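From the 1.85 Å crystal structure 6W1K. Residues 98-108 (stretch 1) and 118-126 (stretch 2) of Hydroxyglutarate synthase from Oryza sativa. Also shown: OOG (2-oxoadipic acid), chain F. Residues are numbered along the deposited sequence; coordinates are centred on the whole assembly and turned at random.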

ATOM      1  N   ARG A  98      -8.874   3.421  10.225  1.00 31.80           N
ATOM      2  CA  ARG A  98      -9.497   2.113  10.026  1.00 34.74           C
ATOM      3  C   ARG A  98      -8.999   1.652   8.668  1.00 28.66           C
ATOM      4  O   ARG A  98      -8.715   2.479   7.800  1.00 28.48           O
ATOM      5  CB  ARG A  98     -11.029   2.230  10.061  1.00 44.14           C
ATOM      6  CG  ARG A  98     -11.783   1.023   9.596  1.00 54.08           C
ATOM      7  CD  ARG A  98     -13.301   1.232   9.768  1.00 60.34           C
ATOM      8  NE  ARG A  98     -13.887   1.988   8.663  1.00 66.04           N
ATOM      9  CZ  ARG A  98     -14.467   1.440   7.591  1.00 70.95           C
ATOM     10  NH1 ARG A  98     -14.565   0.118   7.465  1.00 68.64           N
ATOM     11  NH2 ARG A  98     -14.961   2.223   6.636  1.00 69.30           N
ATOM     12  N   ALA A  99      -8.833   0.337   8.496  1.00 26.81           N
ATOM     13  CA  ALA A  99      -8.376  -0.207   7.230  1.00 25.34           C
ATOM     14  C   ALA A  99      -9.124  -1.502   6.939  1.00 25.77           C
ATOM     15  O   ALA A  99      -9.577  -2.181   7.847  1.00 24.65           O
ATOM     16  CB  ALA A  99      -6.865  -0.481   7.232  1.00 25.23           C
ATOM     17  N   LEU A 100      -9.248  -1.817   5.653  1.00 26.70           N
ATOM     18  CA  LEU A 100      -9.787  -3.081   5.174  1.00 30.09           C
ATOM     19  C   LEU A 100      -8.853  -3.585   4.100  1.00 26.25           C
ATOM     20  O   LEU A 100      -8.331  -2.795   3.313  1.00 27.27           O
ATOM     21  CB  LEU A 100     -11.163  -2.886   4.593  1.00 38.56           C
ATOM     22  CG  LEU A 100     -12.152  -4.019   4.387  1.00 50.18           C
ATOM     23  CD1 LEU A 100     -12.439  -4.745   5.662  1.00 49.16           C
ATOM     24  CD2 LEU A 100     -13.442  -3.381   3.821  1.00 49.74           C
ATOM     25  N   TRP A 101      -8.648  -4.883   4.037  1.00 24.47           N
ATOM     26  CA  TRP A 101      -7.891  -5.422   2.922  1.00 23.72           C
ATOM     27  C   TRP A 101      -8.787  -6.332   2.089  1.00 23.72           C
ATOM     28  O   TRP A 101      -9.858  -6.763   2.526  1.00 23.90           O
ATOM     29  CB  TRP A 101      -6.634  -6.130   3.405  1.00 24.26           C
ATOM     30  CG  TRP A 101      -6.766  -7.466   4.033  1.00 26.05           C
ATOM     31  CD1 TRP A 101      -7.046  -7.759   5.347  1.00 27.30           C
ATOM     32  CD2 TRP A 101      -6.545  -8.725   3.383  1.00 27.30           C
ATOM     33  NE1 TRP A 101      -6.993  -9.124   5.555  1.00 28.32           N
ATOM     34  CE2 TRP A 101      -6.713  -9.737   4.356  1.00 29.21           C
ATOM     35  CE3 TRP A 101      -6.221  -9.087   2.070  1.00 26.90           C
ATOM     36  CZ2 TRP A 101      -6.565 -11.099   4.061  1.00 29.17           C
ATOM     37  CZ3 TRP A 101      -6.053 -10.458   1.779  1.00 27.85           C
ATOM     38  CH2 TRP A 101      -6.224 -11.438   2.770  1.00 27.52           C
ATOM     39  N   PHE A 102      -8.345  -6.547   0.855  1.00 24.24           N
ATOM     40  CA  PHE A 102      -9.121  -7.197  -0.202  1.00 23.03           C
ATOM     41  C   PHE A 102      -8.218  -8.228  -0.875  1.00 22.91           C
ATOM     42  O   PHE A 102      -7.075  -7.930  -1.217  1.00 23.42           O
ATOM     43  CB  PHE A 102      -9.632  -6.186  -1.235  1.00 23.06           C
ATOM     44  CG  PHE A 102     -10.498  -5.095  -0.650  1.00 23.50           C
ATOM     45  CD1 PHE A 102      -9.935  -4.064   0.066  1.00 23.40           C
ATOM     46  CD2 PHE A 102     -11.863  -5.136  -0.794  1.00 24.79           C
ATOM     47  CE1 PHE A 102     -10.755  -3.103   0.630  1.00 24.21           C
ATOM     48  CE2 PHE A 102     -12.693  -4.185  -0.245  1.00 26.31           C
ATOM     49  CZ  PHE A 102     -12.152  -3.161   0.468  1.00 25.59           C
ATOM     50  N   SER A 103      -8.739  -9.459  -1.043  1.00 22.63           N
ATOM     51  CA  SER A 103      -7.994 -10.510  -1.712  1.00 24.57           C
ATOM     52  C   SER A 103      -8.464 -10.605  -3.159  1.00 22.87           C
ATOM     53  O   SER A 103      -9.658 -10.452  -3.441  1.00 22.46           O
ATOM     54  CB  SER A 103      -8.201 -11.869  -1.036  1.00 26.65           C
ATOM     55  OG  SER A 103      -9.571 -12.105  -0.900  1.00 30.11           O
ATOM     56  N   PRO A 104      -7.564 -10.925  -4.073  1.00 22.75           N
ATOM     57  CA  PRO A 104      -7.892 -10.821  -5.507  1.00 23.75           C
ATOM     58  C   PRO A 104      -8.744 -11.976  -5.994  1.00 23.96           C
ATOM     59  O   PRO A 104      -8.820 -13.032  -5.366  1.00 22.28           O
ATOM     60  CB  PRO A 104      -6.512 -10.811  -6.194  1.00 23.82           C
ATOM     61  CG  PRO A 104      -5.593 -11.462  -5.236  1.00 23.64           C
ATOM     62  CD  PRO A 104      -6.146 -11.248  -3.824  1.00 23.47           C
ATOM     63  N   PRO A 105      -9.388 -11.817  -7.148  1.00 24.19           N
ATOM     64  CA  PRO A 105     -10.009 -12.972  -7.803  1.00 23.79           C
ATOM     65  C   PRO A 105      -8.943 -14.019  -8.142  1.00 23.58           C
ATOM     66  O   PRO A 105      -7.757 -13.707  -8.241  1.00 23.12           O
ATOM     67  CB  PRO A 105     -10.627 -12.376  -9.063  1.00 23.48           C
ATOM     68  CG  PRO A 105      -9.720 -11.204  -9.410  1.00 23.79           C
ATOM     69  CD  PRO A 105      -9.273 -10.653  -8.050  1.00 24.23           C
ATOM     70  N   THR A 106      -9.384 -15.262  -8.341  1.00 24.06           N
ATOM     71  CA  THR A 106      -8.474 -16.312  -8.806  1.00 24.81           C
ATOM     72  C   THR A 106      -7.910 -15.884 -10.158  1.00 23.62           C
ATOM     73  O   THR A 106      -8.654 -15.398 -11.016  1.00 22.91           O
ATOM     74  CB  THR A 106      -9.184 -17.651  -8.910  1.00 27.55           C
ATOM     75  OG1 THR A 106      -9.656 -18.024  -7.610  1.00 27.28           O
ATOM     76  CG2 THR A 106      -8.240 -18.756  -9.475  1.00 28.84           C
ATOM     77  N   ASN A 107      -6.581 -15.964 -10.294  1.00 23.30           N
ATOM     78  CA  ASN A 107      -5.828 -15.583 -11.500  1.00 27.11           C
ATOM     79  C   ASN A 107      -4.637 -16.544 -11.587  1.00 31.54           C
ATOM     80  O   ASN A 107      -3.476 -16.217 -11.394  1.00 32.98           O
ATOM     81  CB  ASN A 107      -5.423 -14.106 -11.490  1.00 28.15           C
ATOM     82  CG  ASN A 107      -4.479 -13.746 -10.368  1.00 28.85           C
ATOM     83  OD1 ASN A 107      -3.324 -13.420 -10.594  1.00 28.24           O
ATOM     84  ND2 ASN A 107      -4.983 -13.744  -9.164  1.00 26.87           N
ATOM     85  N   ASP A 108      -4.916 -17.816 -11.863  1.00 32.57           N
ATOM     86  CA  ASP A 108      -3.841 -18.805 -11.910  1.00 37.16           C
ATOM     87  C   ASP A 108      -3.098 -18.844 -13.239  1.00 36.91           C
ATOM     88  O   ASP A 108      -2.078 -19.546 -13.336  1.00 38.54           O
ATOM     89  CB  ASP A 108      -4.382 -20.216 -11.637  1.00 41.23           C
ATOM     90  CG  ASP A 108      -4.948 -20.367 -10.232  1.00 47.20           C
ATOM     91  OD1 ASP A 108      -5.888 -21.171 -10.043  1.00 52.59           O
ATOM     92  OD2 ASP A 108      -4.457 -19.676  -9.317  1.00 45.59           O
ATOM     93  N   PRO A 118       1.039 -12.489 -10.380  1.00 31.71           N
ATOM     94  CA  PRO A 118      -0.085 -12.760  -9.475  1.00 32.17           C
ATOM     95  C   PRO A 118      -0.673 -11.435  -9.007  1.00 27.33           C
ATOM     96  O   PRO A 118       0.050 -10.516  -8.632  1.00 27.84           O
ATOM     97  CB  PRO A 118       0.549 -13.563  -8.335  1.00 37.41           C
ATOM     98  CG  PRO A 118       2.017 -13.373  -8.465  1.00 44.30           C
ATOM     99  CD  PRO A 118       2.289 -13.119  -9.924  1.00 37.99           C
ATOM    100  N   LEU A 119      -1.985 -11.324  -9.075  1.00 25.77           N
ATOM    101  CA  LEU A 119      -2.623 -10.057  -8.753  1.00 26.30           C
ATOM    102  C   LEU A 119      -2.388  -9.698  -7.291  1.00 28.89           C
ATOM    103  O   LEU A 119      -2.412 -10.582  -6.417  1.00 24.58           O
ATOM    104  CB  LEU A 119      -4.119 -10.129  -9.019  1.00 26.10           C
ATOM    105  CG  LEU A 119      -4.596 -10.056 -10.461  1.00 26.57           C
ATOM    106  CD1 LEU A 119      -6.098 -10.339 -10.422  1.00 27.67           C
ATOM    107  CD2 LEU A 119      -4.260  -8.737 -11.165  1.00 26.42           C
ATOM    108  N   PRO A 120      -2.162  -8.424  -6.985  1.00 26.38           N
ATOM    109  CA  PRO A 120      -1.852  -8.046  -5.603  1.00 25.51           C
ATOM    110  C   PRO A 120      -3.108  -7.941  -4.749  1.00 25.80           C
ATOM    111  O   PRO A 120      -4.209  -7.676  -5.243  1.00 25.02           O
ATOM    112  CB  PRO A 120      -1.173  -6.683  -5.765  1.00 25.11           C
ATOM    113  CG  PRO A 120      -1.857  -6.058  -6.994  1.00 25.09           C
ATOM    114  CD  PRO A 120      -2.050  -7.276  -7.924  1.00 25.55           C
ATOM    115  N   ARG A 121      -2.925  -8.238  -3.463  1.00 26.39           N
ATOM    116  CA  ARG A 121      -3.893  -7.844  -2.454  1.00 25.25           C
ATOM    117  C   ARG A 121      -3.976  -6.324  -2.441  1.00 23.28           C
ATOM    118  O   ARG A 121      -3.089  -5.624  -2.939  1.00 22.03           O
ATOM    119  CB  ARG A 121      -3.509  -8.389  -1.071  1.00 26.24           C
ATOM    120  CG  ARG A 121      -3.311  -9.920  -0.993  1.00 27.50           C
ATOM    121  CD  ARG A 121      -2.544 -10.216   0.281  1.00 28.60           C
ATOM    122  NE  ARG A 121      -2.142 -11.600   0.462  1.00 30.38           N
ATOM    123  CZ  ARG A 121      -1.075 -12.160  -0.091  1.00 31.82           C
ATOM    124  NH1 ARG A 121      -0.276 -11.445  -0.890  1.00 32.35           N
ATOM    125  NH2 ARG A 121      -0.806 -13.423   0.158  1.00 32.80           N
ATOM    126  N   ILE A 122      -5.067  -5.801  -1.888  1.00 23.08           N
ATOM    127  CA  ILE A 122      -5.240  -4.360  -1.756  1.00 23.32           C
ATOM    128  C   ILE A 122      -5.504  -4.024  -0.293  1.00 21.81           C
ATOM    129  O   ILE A 122      -6.339  -4.653   0.350  1.00 21.70           O
ATOM    130  CB  ILE A 122      -6.385  -3.815  -2.646  1.00 24.91           C
ATOM    131  CG1 ILE A 122      -6.263  -4.294  -4.091  1.00 25.54           C
ATOM    132  CG2 ILE A 122      -6.380  -2.292  -2.574  1.00 26.79           C
ATOM    133  CD1 ILE A 122      -5.198  -3.647  -4.874  1.00 26.27           C
ATOM    134  N   PHE A 123      -4.781  -3.033   0.230  1.00 22.60           N
ATOM    135  CA  PHE A 123      -4.911  -2.553   1.605  1.00 23.80           C
ATOM    136  C   PHE A 123      -5.359  -1.095   1.500  1.00 23.73           C
ATOM    137  O   PHE A 123      -4.664  -0.292   0.874  1.00 24.65           O
ATOM    138  CB  PHE A 123      -3.567  -2.685   2.348  1.00 24.86           C
ATOM    139  CG  PHE A 123      -3.621  -2.352   3.811  1.00 27.50           C
ATOM    140  CD1 PHE A 123      -3.662  -1.021   4.246  1.00 28.25           C
ATOM    141  CD2 PHE A 123      -3.606  -3.368   4.759  1.00 28.97           C
ATOM    142  CE1 PHE A 123      -3.700  -0.720   5.620  1.00 29.82           C
ATOM    143  CE2 PHE A 123      -3.649  -3.080   6.125  1.00 30.44           C
ATOM    144  CZ  PHE A 123      -3.704  -1.759   6.556  1.00 30.93           C
ATOM    145  N   ILE A 124      -6.541  -0.762   2.044  1.00 23.96           N
ATOM    146  CA  ILE A 124      -7.095   0.586   1.919  1.00 22.98           C
ATOM    147  C   ILE A 124      -7.426   1.079   3.321  1.00 22.21           C
ATOM    148  O   ILE A 124      -8.179   0.422   4.051  1.00 21.08           O
ATOM    149  CB  ILE A 124      -8.352   0.648   1.047  1.00 24.28           C
ATOM    150  CG1 ILE A 124      -8.094  -0.010  -0.315  1.00 25.20           C
ATOM    151  CG2 ILE A 124      -8.740   2.091   0.852  1.00 24.31           C
ATOM    152  CD1 ILE A 124      -9.325  -0.152  -1.201  1.00 24.66           C
ATOM    153  N   SER A 125      -6.854   2.193   3.697  1.00 22.60           N
ATOM    154  CA  SER A 125      -7.115   2.769   5.009  1.00 22.78           C
ATOM    155  C   SER A 125      -7.877   4.080   4.825  1.00 21.99           C
ATOM    156  O   SER A 125      -7.935   4.650   3.724  1.00 21.78           O
ATOM    157  CB  SER A 125      -5.809   2.952   5.771  1.00 24.46           C
ATOM    158  OG  SER A 125      -4.938   3.811   5.088  1.00 26.94           O
ATOM    159  N   GLU A 126      -8.530   4.515   5.901  1.00 22.29           N
ATOM    160  CA  GLU A 126      -9.156   5.828   5.921  1.00 23.82           C
ATOM    161  C   GLU A 126      -8.926   6.505   7.265  1.00 24.12           C
ATOM    162  O   GLU A 126      -8.907   5.855   8.306  1.00 26.16           O
ATOM    163  CB  GLU A 126     -10.669   5.750   5.652  1.00 26.03           C
ATOM    164  CG  GLU A 126     -11.488   5.056   6.724  1.00 28.50           C
ATOM    165  CD  GLU A 126     -12.957   4.824   6.327  1.00 33.16           C
ATOM    166  OE1 GLU A 126     -13.340   5.013   5.145  1.00 33.85           O
ATOM    167  OE2 GLU A 126     -13.734   4.437   7.212  1.00 37.62           O
TER
HETATM  168  C2  OOG F 402      -0.393   1.344   4.873  1.00 78.91           C
HETATM  169  C3  OOG F 402       0.513   0.768   5.963  1.00 79.22           C
HETATM  170  C4  OOG F 402       0.037  -0.633   6.361  1.00 79.11           C
HETATM  171  C6  OOG F 402       0.936  -3.069   5.841  1.00 77.31           C
HETATM  172  O4  OOG F 402       0.540  -3.506   6.951  1.00 77.02           O
HETATM  173  O3  OOG F 402       1.690  -3.771   5.132  1.00 76.29           O
HETATM  174  C5  OOG F 402       0.504  -1.690   5.359  1.00 78.50           C
HETATM  175  C1  OOG F 402      -0.098   2.827   4.606  1.00 77.90           C
HETATM  176  O1  OOG F 402      -0.891   3.498   4.042  1.00 76.90           O
HETATM  177  O2  OOG F 402       1.100   3.417   5.011  1.00 77.46           O
HETATM  178  O5  OOG F 402       0.532  -1.451   4.204  1.00 78.85           O
HETATM  179  O   HOH W   1      -3.040 -13.259  -6.907  1.00 25.78           O

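Residues 98-103 and 121-126 form neighbouring antiparallel strands. Their directions differ by 165°, and their axes approach to 4.6 Å. Three hydrogen-bonded pairs set the register: Arg98 with Glu126, Leu100 with Ile124, and Phe102 with Ile122. Each pair is bonded both ways. Leu100 N donates to Ile124 O at 3.0 Å, and Ile124 N donates to Leu100 O, also at 3.0 Å. Ala99 and Ser125, and Trp101 and Phe123, are the non-hydrogen-bonded pairs between them. There the alpha carbons come closer, with Ala99 CA 3.9 Å from Ser125 CA, and CA-H...O contacts fill in. One joins Trp101 CA to Ile122 O at 3.1 Å.

Side chains alternate between the two faces of the sheet. Arg98, Leu100, Phe102, Ile122, Ile124 and Glu126 share one face. Arg98 and Glu126 form a salt bridge on it. Glu126 OE2 lies at the edge of the guanidinium, near its plane, so two nitrogens reach the same oxygen: Arg98 NH2 at 2.6 Å and Arg98 NE at 2.9 Å. Further along, Phe102 CE1 packs 3.8 Å from Ile124 CD1.

Ala99, Trp101, Phe123 and Ser125 occupy the other face. The small Ala99 side chain lies close to the Phe123 ring, with CB 3.5 Å from Phe123 CZ. The bound 2-oxoadipic acid lies over one face of that ring, its C4 atom 3.8 Å from Phe123 CE1.

Beyond the strands, the contact continues through loops. Pro104 CB meets Leu119 CB at 3.8 Å, and Pro105 CG meets Leu119 CD1 at 3.9 Å. Asn107 ties the loops together. Its OD1 accepts from Leu119 N at 2.9 Å, while its ND2 donates to Pro105 O at 2.9 Å, within its own stretch. Asn107 ND2 also donates to a water at 3.0 Å. That water donates to Leu119 O at 2.8 Å, adding a second, indirect link.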